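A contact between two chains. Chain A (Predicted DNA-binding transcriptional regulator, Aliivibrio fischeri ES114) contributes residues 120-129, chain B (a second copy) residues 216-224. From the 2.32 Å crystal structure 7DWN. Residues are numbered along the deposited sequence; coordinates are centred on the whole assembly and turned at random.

Chain A 120-129: YKPILSVEAI
Chain B (216-224) TPIFSSSMT

This contact pairs one strand from each of two copies of the protein in parallel and packs apolar side chains on one face of the shared sheet. The strand of chain A covers residues 123-128, and that of chain B ends at B:Ser221. Their axes approach to 4.6 Å, and their N-to-C directions differ by 12°. Together the stretches bury 576 Å².

The register sets A:Ser125 beside B:Ser220, CA to CA 4.6 Å, and A:Val126 beside B:Ser221, CA to CA 4.7 Å. Phi/psi values are extended along chain A: -102/140 at A:Leu124, -121/101 at A:Ser125, -104/118 at A:Val126 and -118/144 at A:Glu127. Chain B departs from this at B:Ile218, with -120/-12. It is extended again at B:Phe219 (-162/137), B:Ser220 (-128/140) and B:Ser221 (-164/151), then turns at B:Ser222 (-87/-4).

Two good backbone hydrogen bonds hold the centre. B:Ser220 N donates to A:Leu124 O at 3.0 Å, with an angle of 167° at the hydrogen. A:Val126 N donates to B:Ser220 O at 2.9 Å and 161°. B:Ser220 thus uses both its N and its O, as a residue does in a parallel ladder. The next rung is weak: B:Ser222 N lies 3.5 Å from A:Val126 O. That carbonyl has a better donor in B:Ser221 OG, at 3.0 Å. B:Ser221 has chi1 t (172°), and its OG also accepts from B:Met223 N at 3.1 Å, so one hydroxyl links the end of the chain B strand to chain A and to the residue before the helix. CA-H...O contacts add to the ladder, from A:Ser125 CA to B:Ser220 O at 3.2 Å and from B:Ser221 CA to A:Val126 O at 3.1 Å.

A:Leu124, A:Val126, B:Phe219 and B:Ser221 point to one face of the sheet. B:Phe219 takes chi1 t and chi2 -88°, and the end of its side chain comes nearer to chain A. Its CE2 lies 3.6 Å from A:Leu124 CB, and its CZ 3.7 Å from A:Val126 CG2. A:Leu124 is m,t and A:Val126 is t. A:Val126 CG1 meets B:Met223 CE at 3.7 Å. B:Met223 is m,t,m and occupies the N-cap position before a helix. A:Ser125 and B:Ser220, both t, share the other face, with OG to OG 4.2 Å.

The ends are looser. The CA-to-CB bond of A:Lys121 points toward chain B, with chi1 124° and chi2 -136° between wells, chi3 t and chi4 p. Its NZ makes a weak hydrogen bond to B:Ile218 O at 3.3 Å. The same carbonyl oxygen is 3.2 Å from A:Ile123 CD1; A:Ile123 is m,m and B:Ile218 is p,t. At the far end, A:Glu127 has its CA-to-CB bond directed away, but chi1 m, chi2 m and chi3 -53° bring its carboxylate back. Its OE1 accepts a weak hydrogen bond from B:Ser222 OG at 3.0 Å, with B:Ser222 in rotamer p.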

# COMPACT_ATOMS: atom_id res chain seq x y z
N TYR A 120 20.09 -27.69 -26.18
CA TYR A 120 19.79 -27.09 -24.88
C TYR A 120 18.56 -26.21 -25.02
O TYR A 120 18.60 -25.14 -25.63
CB TYR A 120 21.01 -26.33 -24.32
CG TYR A 120 20.76 -24.98 -23.66
CD1 TYR A 120 19.97 -24.85 -22.53
CD2 TYR A 120 21.37 -23.84 -24.16
CE1 TYR A 120 19.76 -23.62 -21.94
CE2 TYR A 120 21.18 -22.60 -23.57
CZ TYR A 120 20.37 -22.50 -22.45
OH TYR A 120 20.16 -21.28 -21.85
N LYS A 121 17.45 -26.68 -24.46
CA LYS A 121 16.17 -26.01 -24.59
C LYS A 121 15.89 -25.22 -23.32
O LYS A 121 15.94 -25.80 -22.22
CB LYS A 121 15.07 -27.03 -24.86
CG LYS A 121 13.89 -27.05 -23.91
CD LYS A 121 13.53 -28.48 -23.54
CE LYS A 121 12.38 -28.51 -22.57
NZ LYS A 121 11.23 -27.70 -23.06
N PRO A 122 15.68 -23.91 -23.40
CA PRO A 122 15.28 -23.15 -22.21
C PRO A 122 13.85 -23.48 -21.82
O PRO A 122 13.07 -24.03 -22.61
CB PRO A 122 15.42 -21.69 -22.66
CG PRO A 122 16.34 -21.74 -23.84
CD PRO A 122 16.06 -23.04 -24.52
N ILE A 123 13.52 -23.15 -20.58
CA ILE A 123 12.22 -23.46 -20.00
C ILE A 123 11.41 -22.18 -19.89
O ILE A 123 11.90 -21.17 -19.37
CB ILE A 123 12.38 -24.13 -18.62
CG1 ILE A 123 13.26 -25.37 -18.72
CG2 ILE A 123 11.02 -24.50 -18.09
CD1 ILE A 123 12.69 -26.46 -19.60
N LEU A 124 10.18 -22.23 -20.39
CA LEU A 124 9.28 -21.08 -20.38
C LEU A 124 8.26 -21.21 -19.26
O LEU A 124 7.74 -22.29 -19.00
CB LEU A 124 8.55 -20.95 -21.72
CG LEU A 124 9.37 -20.84 -23.00
CD1 LEU A 124 8.45 -20.88 -24.22
CD2 LEU A 124 10.20 -19.57 -23.00
N SER A 125 7.97 -20.08 -18.60
CA SER A 125 6.83 -19.96 -17.70
C SER A 125 5.97 -18.83 -18.25
O SER A 125 6.29 -17.65 -18.07
CB SER A 125 7.28 -19.67 -16.27
OG SER A 125 6.19 -19.21 -15.49
N VAL A 126 4.90 -19.19 -18.95
CA VAL A 126 4.08 -18.23 -19.69
C VAL A 126 2.80 -17.97 -18.91
O VAL A 126 2.00 -18.88 -18.69
CB VAL A 126 3.77 -18.75 -21.11
CG1 VAL A 126 3.07 -17.66 -21.91
CG2 VAL A 126 5.05 -19.19 -21.80
N GLU A 127 2.61 -16.72 -18.51
CA GLU A 127 1.41 -16.30 -17.80
C GLU A 127 0.68 -15.24 -18.61
O GLU A 127 1.31 -14.41 -19.27
CB GLU A 127 1.76 -15.75 -16.41
CG GLU A 127 2.28 -16.80 -15.44
CD GLU A 127 1.18 -17.75 -14.98
OE1 GLU A 127 0.14 -17.26 -14.49
OE2 GLU A 127 1.37 -18.98 -15.11
N ALA A 128 -0.65 -15.29 -18.56
CA ALA A 128 -1.46 -14.33 -19.30
C ALA A 128 -1.21 -12.91 -18.79
O ALA A 128 -0.94 -12.69 -17.61
CB ALA A 128 -2.94 -14.68 -19.19
N ILE A 129 -1.31 -11.95 -19.70
CA ILE A 129 -0.97 -10.57 -19.41
C ILE A 129 -2.10 -9.90 -18.65
O ILE A 129 -3.28 -10.27 -18.77
CB ILE A 129 -0.64 -9.81 -20.72
CG1 ILE A 129 -0.06 -8.43 -20.42
CG2 ILE A 129 -1.88 -9.69 -21.59
CD1 ILE A 129 0.05 -7.54 -21.64
N THR B 216 9.40 -34.81 -15.31
CA THR B 216 10.39 -33.75 -15.40
C THR B 216 9.72 -32.54 -16.03
O THR B 216 9.26 -32.62 -17.18
CB THR B 216 11.62 -34.17 -16.21
OG1 THR B 216 11.20 -34.85 -17.40
CG2 THR B 216 12.52 -35.08 -15.39
N PRO B 217 9.61 -31.41 -15.32
CA PRO B 217 8.85 -30.27 -15.86
C PRO B 217 9.65 -29.54 -16.93
O PRO B 217 10.81 -29.19 -16.72
CB PRO B 217 8.63 -29.40 -14.62
CG PRO B 217 9.82 -29.68 -13.76
CD PRO B 217 10.17 -31.14 -13.99
N ILE B 218 9.02 -29.32 -18.08
CA ILE B 218 9.67 -28.66 -19.20
C ILE B 218 8.97 -27.38 -19.62
O ILE B 218 9.55 -26.61 -20.41
CB ILE B 218 9.80 -29.61 -20.42
CG1 ILE B 218 8.42 -29.93 -20.99
CG2 ILE B 218 10.53 -30.88 -20.04
CD1 ILE B 218 8.47 -30.54 -22.38
N PHE B 219 7.77 -27.11 -19.14
CA PHE B 219 7.02 -25.93 -19.55
C PHE B 219 5.93 -25.66 -18.53
O PHE B 219 5.25 -26.59 -18.09
CB PHE B 219 6.41 -26.12 -20.94
CG PHE B 219 5.66 -24.92 -21.46
CD1 PHE B 219 4.32 -24.75 -21.17
CD2 PHE B 219 6.31 -23.97 -22.23
CE1 PHE B 219 3.64 -23.65 -21.64
CE2 PHE B 219 5.62 -22.87 -22.71
CZ PHE B 219 4.29 -22.71 -22.41
N SER B 220 5.76 -24.39 -18.16
CA SER B 220 4.76 -23.98 -17.19
C SER B 220 3.91 -22.86 -17.78
O SER B 220 4.43 -21.97 -18.45
CB SER B 220 5.41 -23.51 -15.88
OG SER B 220 4.43 -23.03 -14.98
N SER B 221 2.61 -22.92 -17.51
CA SER B 221 1.69 -21.89 -17.97
C SER B 221 0.38 -22.01 -17.20
O SER B 221 -0.00 -23.09 -16.77
CB SER B 221 1.42 -21.98 -19.47
OG SER B 221 0.40 -21.09 -19.86
N SER B 222 -0.29 -20.87 -17.03
CA SER B 222 -1.58 -20.82 -16.37
C SER B 222 -2.74 -21.08 -17.33
O SER B 222 -3.89 -21.13 -16.88
CB SER B 222 -1.77 -19.46 -15.69
OG SER B 222 -1.60 -18.40 -16.62
N MET B 223 -2.48 -21.23 -18.62
CA MET B 223 -3.52 -21.35 -19.63
C MET B 223 -3.63 -22.80 -20.07
O MET B 223 -2.68 -23.36 -20.61
CB MET B 223 -3.21 -20.45 -20.82
CG MET B 223 -3.01 -18.98 -20.46
SD MET B 223 -2.33 -17.99 -21.80
CE MET B 223 -0.58 -18.34 -21.65
N THR B 224 -4.80 -23.41 -19.83
CA THR B 224 -5.01 -24.78 -20.28
C THR B 224 -4.84 -24.91 -21.78
O THR B 224 -4.33 -25.92 -22.27
CB THR B 224 -6.41 -25.28 -19.89
OG1 THR B 224 -7.39 -24.36 -20.36
CG2 THR B 224 -6.53 -25.44 -18.39